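Local coordinates for esterase family protein (Staphylococcus aureus, PDB 6VH9) that hydrolyses carboxylic esters as a serine hydrolase of the esterase D family and probably cleaves S-formylglutathione to formate and glutathione, at residues Lys198-Cys203 / Pro226-Asp231; Ser147-Ala152 / Tyr210-Asp215; Ala83-Ala88 / Thr129-Leu134. All coordinates share one frame; numbering follows the deposited sequence. Where two conformers were deposited one is given.

Contact 1 of 3, residues Lys198-Cys203 / Pro226-Asp231; sequences KLLIMC and PYQFED
The last two strands of the alpha/beta-hydrolase sheet meet here, Leu200 beside Gln228 and Ile201 beside Phe229, as the two ends of a beta-alpha-beta crossover whose helix 210-222 lies between them in sequence. Over these short segments their directions differ by 17° and the axes approach to 4.8 Å, as expected of parallel neighbours. The hydrogen bonds confirm it: Gln228 bonds through both its N and its O to the residues on either side of Leu200, Gln228 N donating to Leu199 O (2.9 Å) and Gln228 O accepting from Ile201 N (2.8 Å, 168° at the hydrogen). Glu230 N then donates to Ile201 O, and the bond from Cys203 N to Glu230 O is weak. Where the register would next join Leu199 N to Pro226 O, a water accepts a hydrogen bond from the first and donates one to the second.

On the face that carries Ile201 and Phe229, CG2 of Ile201 lies 3.7 Å from CD1 of Phe229, and CB of Ile201 stands at the ring edge, in its plane. Phe229 CG is anti to the backbone N (chi1 -177°), which turns the ring toward the neighbouring strand, with CD1 close to Ile201 O; Ile217 of helix 210-222 touches the ring. Cys203, on the same face, ends close to Asp207, a predicted member of the charge relay.

On the other face, CD1 of Leu200 touches CG of Gln228 and CG of Glu230 (3.8 Å each), alongside the hydrogen bond from Gln228 NE2 to Glu230 OE2 (2.9 Å), which meets that oxygen on its anti side but tilted out of the carboxylate plane.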
# COMPACT_ATOMS: atom_id res chain seq x y z
N LYS A 198 18.09 -18.22 22.98
CA LYS A 198 18.01 -17.44 24.20
C LYS A 198 16.62 -16.84 24.29
O LYS A 198 16.09 -16.31 23.31
CB LYS A 198 19.01 -16.27 24.26
CG LYS A 198 20.45 -16.48 24.70
CD LYS A 198 21.39 -15.56 23.93
CE LYS A 198 21.72 -14.30 24.76
NZ LYS A 198 23.16 -13.95 24.79
N LEU A 199 16.04 -16.89 25.48
CA LEU A 199 14.65 -16.53 25.69
C LEU A 199 14.60 -15.25 26.51
O LEU A 199 15.21 -15.17 27.58
CB LEU A 199 13.87 -17.64 26.41
CG LEU A 199 13.78 -19.00 25.70
CD1 LEU A 199 13.14 -20.07 26.62
CD2 LEU A 199 13.03 -18.87 24.40
N LEU A 200 13.89 -14.25 25.99
CA LEU A 200 13.50 -13.07 26.76
C LEU A 200 11.98 -13.08 26.76
O LEU A 200 11.36 -12.88 25.71
CB LEU A 200 14.06 -11.78 26.15
CG LEU A 200 13.52 -10.49 26.79
CD1 LEU A 200 13.99 -10.35 28.23
CD2 LEU A 200 13.87 -9.24 25.98
N ILE A 201 11.38 -13.31 27.92
CA ILE A 201 9.93 -13.41 28.05
C ILE A 201 9.46 -12.19 28.81
O ILE A 201 9.99 -11.89 29.89
CB ILE A 201 9.52 -14.70 28.78
CG1 ILE A 201 9.97 -15.94 28.00
CG2 ILE A 201 8.01 -14.73 29.05
CD1 ILE A 201 9.88 -17.25 28.83
N MET A 202 8.51 -11.45 28.23
CA MET A 202 8.01 -10.21 28.80
C MET A 202 6.50 -10.27 28.93
O MET A 202 5.82 -10.83 28.06
CB MET A 202 8.40 -8.99 27.93
CG MET A 202 9.81 -9.05 27.34
SD MET A 202 10.23 -7.56 26.40
CE MET A 202 10.23 -6.30 27.67
N CYS A 203 5.97 -9.68 29.99
CA CYS A 203 4.52 -9.62 30.15
C CYS A 203 4.17 -8.52 31.13
O CYS A 203 4.87 -8.34 32.13
CB CYS A 203 3.96 -10.97 30.64
SG CYS A 203 2.15 -11.03 30.63
N PRO A 226 17.63 -21.89 30.83
CA PRO A 226 17.77 -20.48 31.22
C PRO A 226 16.81 -19.59 30.44
O PRO A 226 16.31 -19.96 29.37
CB PRO A 226 19.22 -20.16 30.85
CG PRO A 226 19.51 -21.06 29.69
CD PRO A 226 18.71 -22.33 29.93
N TYR A 227 16.53 -18.43 31.02
CA TYR A 227 15.68 -17.41 30.39
C TYR A 227 15.85 -16.11 31.16
O TYR A 227 16.25 -16.11 32.33
CB TYR A 227 14.21 -17.83 30.39
CG TYR A 227 13.70 -17.95 31.80
CD1 TYR A 227 13.11 -16.87 32.45
CD2 TYR A 227 13.86 -19.14 32.50
CE1 TYR A 227 12.69 -16.99 33.76
CE2 TYR A 227 13.44 -19.26 33.80
CZ TYR A 227 12.85 -18.19 34.43
OH TYR A 227 12.44 -18.33 35.73
N GLN A 228 15.48 -15.02 30.51
CA GLN A 228 15.34 -13.73 31.16
C GLN A 228 13.87 -13.34 31.13
O GLN A 228 13.24 -13.39 30.07
CB GLN A 228 16.20 -12.67 30.45
CG GLN A 228 16.28 -11.33 31.15
CD GLN A 228 17.25 -10.37 30.44
OE1 GLN A 228 18.19 -10.80 29.77
NE2 GLN A 228 17.01 -9.07 30.60
N PHE A 229 13.33 -12.97 32.28
CA PHE A 229 11.93 -12.56 32.38
C PHE A 229 11.87 -11.11 32.82
O PHE A 229 12.53 -10.72 33.79
CB PHE A 229 11.15 -13.45 33.35
CG PHE A 229 9.70 -13.12 33.45
CD1 PHE A 229 8.84 -13.42 32.40
CD2 PHE A 229 9.18 -12.52 34.59
CE1 PHE A 229 7.49 -13.11 32.48
CE2 PHE A 229 7.82 -12.22 34.68
CZ PHE A 229 6.97 -12.51 33.63
N GLU A 230 11.10 -10.30 32.10
CA GLU A 230 10.95 -8.89 32.45
C GLU A 230 9.47 -8.57 32.55
O GLU A 230 8.73 -8.77 31.58
CB GLU A 230 11.64 -7.99 31.43
CG GLU A 230 13.15 -8.22 31.30
CD GLU A 230 13.93 -7.93 32.59
OE1 GLU A 230 13.41 -7.21 33.47
OE2 GLU A 230 15.07 -8.42 32.72
N ASP A 231 9.05 -8.06 33.70
CA ASP A 231 7.67 -7.60 33.83
C ASP A 231 7.66 -6.17 34.35
O ASP A 231 8.71 -5.52 34.43
CB ASP A 231 6.85 -8.53 34.73
CG ASP A 231 7.37 -8.61 36.17
OD1 ASP A 231 8.31 -7.87 36.53
OD2 ASP A 231 6.81 -9.42 36.95
O HOH W 1 17.38 -18.97 27.25

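Contact 2 of 3, residues Ser147-Ala152 / Tyr210-Asp215; sequences SAVFEA and YQDNLD
Both carboxylate oxygens of Asp212 are held by consecutive backbone amides of the loop after strand 142-146. Phe150 N donates to Asp212 OD1 at 3.0 Å, using the syn lone pair of that oxygen, and Glu151 N donates to Asp212 OD2 at 3.1 Å, also on the syn side but 27° out of the carboxylate plane. Asn154 ND2 also donates to Asp212 OD2, and Phe150 N reaches it weakly, so OD2 is met by three N-H groups. With its CG anti to the backbone N (chi1 172°), Asp212 reaches from the first turn of helix 210-222 straight at the loop; two bonds to two oxygens would fix the rotation of the carboxylate, and the amides probably stabilise its negative charge.

Asn213 makes the second attachment. Its ND2 donates to Ala148 O at 3.0 Å, in the carbonyl plane and on a lone pair although bent at the hydrogen, and also to Leu209 O, while a water accepts from Ala148 N and probably donates to Asn213 OD1.

Asp212 and Asn213 both meet the Phe150 ring at its edge. CG of Asn213 is in the ring plane, with OD1 of Asn213 3.6 Å from CE2 of Phe150; the ring and amide planes are 65° apart. Ala148 CB covers one ring face toward the rim, and Phe216 stacks with the ring.

At the start of the loop, Ser147 OG is hydrogen-bonded to Trp241 NE1 and weakly to Asp207 OD2, placing this junction of loop and helix beside the predicted Ser-His-Asp triad of the alpha/beta-hydrolase fold.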
# COMPACT_ATOMS: atom_id res chain seq x y z
N SER A 147 3.74 -11.29 26.22
CA SER A 147 2.36 -11.47 26.66
C SER A 147 1.80 -12.77 26.08
O SER A 147 0.68 -12.83 25.59
CB SER A 147 1.51 -10.29 26.18
OG SER A 147 1.93 -9.06 26.74
N ALA A 148 2.62 -13.82 26.12
CA ALA A 148 2.34 -15.02 25.35
C ALA A 148 1.31 -15.92 26.03
O ALA A 148 1.13 -15.90 27.25
CB ALA A 148 3.62 -15.81 25.14
N VAL A 149 0.64 -16.71 25.20
CA VAL A 149 -0.10 -17.88 25.66
C VAL A 149 0.88 -19.04 25.68
O VAL A 149 1.39 -19.45 24.63
CB VAL A 149 -1.28 -18.20 24.73
CG1 VAL A 149 -2.01 -19.44 25.23
CG2 VAL A 149 -2.22 -17.01 24.62
N PHE A 150 1.17 -19.57 26.87
CA PHE A 150 1.99 -20.78 26.97
C PHE A 150 1.16 -22.01 27.27
O PHE A 150 1.51 -23.11 26.83
CB PHE A 150 3.06 -20.63 28.05
CG PHE A 150 4.09 -19.59 27.76
CD1 PHE A 150 5.05 -19.79 26.76
CD2 PHE A 150 4.12 -18.41 28.48
CE1 PHE A 150 6.01 -18.83 26.49
CE2 PHE A 150 5.08 -17.44 28.21
CZ PHE A 150 6.02 -17.65 27.21
N GLU A 151 0.10 -21.88 28.06
CA GLU A 151 -0.87 -22.95 28.23
C GLU A 151 -1.92 -22.83 27.13
O GLU A 151 -2.79 -21.95 27.18
CB GLU A 151 -1.50 -22.91 29.62
CG GLU A 151 -2.55 -24.00 29.84
CD GLU A 151 -2.13 -25.35 29.26
OE1 GLU A 151 -2.74 -25.79 28.26
OE2 GLU A 151 -1.21 -25.98 29.82
N ALA A 152 -1.80 -23.68 26.12
CA ALA A 152 -2.60 -23.65 24.87
C ALA A 152 -4.11 -23.64 25.09
O ALA A 152 -4.78 -23.14 24.22
CB ALA A 152 -2.19 -24.75 23.94
N TYR A 210 -0.76 -12.99 32.65
CA TYR A 210 0.42 -12.86 33.51
C TYR A 210 0.68 -14.14 34.30
O TYR A 210 1.81 -14.63 34.36
CB TYR A 210 0.26 -11.66 34.44
CG TYR A 210 1.47 -11.40 35.31
CD1 TYR A 210 2.72 -11.15 34.75
CD2 TYR A 210 1.37 -11.40 36.69
CE1 TYR A 210 3.82 -10.91 35.54
CE2 TYR A 210 2.47 -11.16 37.50
CZ TYR A 210 3.69 -10.92 36.92
OH TYR A 210 4.79 -10.68 37.70
N GLN A 211 -0.36 -14.71 34.93
CA GLN A 211 -0.16 -15.94 35.69
C GLN A 211 0.30 -17.07 34.77
O GLN A 211 1.16 -17.88 35.15
CB GLN A 211 -1.43 -16.33 36.44
CG GLN A 211 -1.24 -17.48 37.42
CD GLN A 211 -0.14 -17.21 38.44
OE1 GLN A 211 -0.12 -16.17 39.09
NE2 GLN A 211 0.79 -18.15 38.56
N ASP A 212 -0.26 -17.13 33.56
CA ASP A 212 0.18 -18.09 32.55
C ASP A 212 1.67 -17.95 32.26
O ASP A 212 2.38 -18.95 32.07
CB ASP A 212 -0.69 -17.88 31.30
CG ASP A 212 -0.23 -18.67 30.08
OD1 ASP A 212 0.94 -18.55 29.65
OD2 ASP A 212 -1.06 -19.41 29.51
N ASN A 213 2.18 -16.72 32.23
CA ASN A 213 3.61 -16.52 32.02
C ASN A 213 4.44 -16.99 33.21
O ASN A 213 5.49 -17.63 33.04
CB ASN A 213 3.91 -15.05 31.72
CG ASN A 213 3.73 -14.71 30.25
OD1 ASN A 213 4.64 -14.20 29.60
ND2 ASN A 213 2.56 -15.01 29.72
N LEU A 214 3.99 -16.68 34.43
CA LEU A 214 4.72 -17.11 35.61
C LEU A 214 4.79 -18.64 35.69
O LEU A 214 5.81 -19.20 36.10
CB LEU A 214 4.07 -16.53 36.87
CG LEU A 214 4.06 -15.00 36.99
CD1 LEU A 214 3.32 -14.53 38.24
CD2 LEU A 214 5.47 -14.43 36.95
N ASP A 215 3.70 -19.32 35.31
CA ASP A 215 3.71 -20.78 35.32
C ASP A 215 4.77 -21.33 34.38
O ASP A 215 5.43 -22.34 34.67
CB ASP A 215 2.34 -21.34 34.95
CG ASP A 215 1.28 -21.06 35.98
OD1 ASP A 215 1.64 -20.70 37.12
OD2 ASP A 215 0.09 -21.20 35.64
O HOH W 2 5.34 -13.94 27.08

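Contact 3 of 3, residues Ala83-Ala88 / Thr129-Leu134; sequences AYANMA and TIKFAL
Lys131 NZ donates to two successive carbonyls of the loop after strand 72-76: to Ala83 O at 2.9 Å, lying in the carbonyl plane, and weakly to Tyr84 O at 3.2 Å. CB of Ala85 is 4.0 Å from the same nitrogen, so three consecutive loop residues lie against the ammonium group, which is buried along with them. Its charge is met here by carbonyl oxygens, an arrangement that would suit a cation.

The route of the lysine chain explains the reach. It runs extended from the helix through chi2 and chi4, with a near-eclipsed bend at chi3 (21°) between them. Leu185 of helix 182-191 packs against it.

One residue further along the helix, Phe132 presents CE2 to Tyr84, 4.0 Å from its CB and 4.1 Å from its CD1. The two side chains cross at about a right angle, and this small apolar contact adjoins the polar one. Phe132 is itself stacked on Tyr94 and rests on Ile97 of helix 93-107.

Tyr84 and Ala83 both have positive phi, a tight bend that brings their carbonyls round to the lysine. The far end of Tyr84 is held by its OH bond to His48 O. Helix 124-135, to which the loop is fastened, begins just after Ser123, the predicted nucleophile, on what matches the GxSxG nucleophile elbow of alpha/beta-hydrolases.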
# COMPACT_ATOMS: atom_id res chain seq x y z
N ALA A 83 -3.34 -19.38 14.84
CA ALA A 83 -2.43 -19.71 15.95
C ALA A 83 -1.11 -20.32 15.45
O ALA A 83 -0.49 -21.12 16.15
CB ALA A 83 -3.09 -20.64 16.98
N TYR A 84 -0.70 -19.96 14.23
CA TYR A 84 0.58 -20.39 13.66
C TYR A 84 0.67 -21.92 13.54
O TYR A 84 1.76 -22.50 13.60
CB TYR A 84 1.76 -19.83 14.47
CG TYR A 84 1.75 -18.32 14.43
CD1 TYR A 84 2.38 -17.63 13.41
CD2 TYR A 84 1.04 -17.58 15.39
CE1 TYR A 84 2.34 -16.24 13.35
CE2 TYR A 84 0.99 -16.20 15.33
CZ TYR A 84 1.64 -15.53 14.31
OH TYR A 84 1.59 -14.16 14.24
N ALA A 85 -0.47 -22.57 13.35
CA ALA A 85 -0.54 -24.01 13.19
C ALA A 85 -0.80 -24.38 11.74
O ALA A 85 -1.39 -23.61 10.98
CB ALA A 85 -1.66 -24.59 14.06
N ASN A 86 -0.36 -25.58 11.37
CA ASN A 86 -0.95 -26.22 10.20
C ASN A 86 -2.35 -26.68 10.59
O ASN A 86 -2.51 -27.65 11.34
CB ASN A 86 -0.09 -27.37 9.69
CG ASN A 86 1.24 -26.88 9.11
OD1 ASN A 86 1.34 -25.77 8.56
ND2 ASN A 86 2.28 -27.69 9.26
N MET A 87 -3.35 -25.96 10.11
CA MET A 87 -4.69 -26.06 10.65
C MET A 87 -5.37 -27.36 10.23
O MET A 87 -5.23 -27.82 9.09
CB MET A 87 -5.52 -24.86 10.18
CG MET A 87 -4.98 -23.52 10.70
SD MET A 87 -5.82 -22.13 9.91
CE MET A 87 -7.48 -22.34 10.59
N ALA A 88 -6.12 -27.94 11.16
CA ALA A 88 -6.93 -29.12 10.86
C ALA A 88 -7.86 -28.87 9.69
O ALA A 88 -7.93 -29.66 8.74
CB ALA A 88 -7.71 -29.54 12.11
N THR A 129 5.76 -17.70 18.64
CA THR A 129 7.19 -17.54 18.85
C THR A 129 7.78 -18.72 19.63
O THR A 129 8.80 -19.29 19.23
CB THR A 129 7.46 -16.23 19.60
OG1 THR A 129 7.15 -15.11 18.75
CG2 THR A 129 8.93 -16.13 20.02
N ILE A 130 7.14 -19.10 20.74
CA ILE A 130 7.69 -20.20 21.53
C ILE A 130 7.59 -21.52 20.77
O ILE A 130 8.48 -22.37 20.88
CB ILE A 130 7.03 -20.27 22.93
CG1 ILE A 130 7.87 -21.11 23.89
CG2 ILE A 130 5.61 -20.84 22.86
CD1 ILE A 130 9.25 -20.54 24.18
N LYS A 131 6.54 -21.71 19.96
CA LYS A 131 6.44 -22.93 19.16
C LYS A 131 7.60 -23.04 18.16
O LYS A 131 8.20 -24.11 18.00
CB LYS A 131 5.09 -22.98 18.43
CG LYS A 131 4.00 -23.67 19.22
CD LYS A 131 2.61 -23.59 18.61
CE LYS A 131 2.59 -23.31 17.12
NZ LYS A 131 1.19 -23.43 16.60
N PHE A 132 7.91 -21.94 17.47
CA PHE A 132 9.01 -21.99 16.50
C PHE A 132 10.35 -22.08 17.20
O PHE A 132 11.26 -22.75 16.71
CB PHE A 132 8.97 -20.77 15.57
CG PHE A 132 7.84 -20.83 14.57
CD1 PHE A 132 7.86 -21.78 13.56
CD2 PHE A 132 6.77 -19.96 14.66
CE1 PHE A 132 6.81 -21.87 12.65
CE2 PHE A 132 5.72 -20.04 13.76
CZ PHE A 132 5.74 -21.01 12.76
N ALA A 133 10.49 -21.42 18.35
CA ALA A 133 11.75 -21.47 19.09
C ALA A 133 12.10 -22.91 19.47
O ALA A 133 13.27 -23.30 19.46
CB ALA A 133 11.66 -20.62 20.35
N LEU A 134 11.08 -23.70 19.81
CA LEU A 134 11.29 -25.06 20.30
C LEU A 134 11.29 -26.11 19.20
O LEU A 134 11.68 -27.25 19.47
CB LEU A 134 10.21 -25.41 21.33
CG LEU A 134 10.24 -24.51 22.57
CD1 LEU A 134 9.05 -24.77 23.49
CD2 LEU A 134 11.55 -24.69 23.32

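Along the chain contact 3 closes first, and contacts 1 and 2 then interlock, their segments alternating as 147-152, 198-203, 210-215 and 226-231. Contacts 1 and 2 have centres about 12 Å apart; helix 210-222 of contact 2 connects the two strands of contact 1, and loop 147-152 runs alongside. Met202 O to Ser147 N (2.8 Å, probable hydrogen bond) joins them directly. Contact 3 lies about 19 Å from contact 1 and 15 Å from contact 2, centre to centre; its Ile130 packs on both Leu199 and Phe150. Of the predicted charge-relay residues, Asp207 lies against contacts 1 and 2, while Ser123 directly precedes the helix of contact 3, about 9 Å from Tyr84, side chain to side chain.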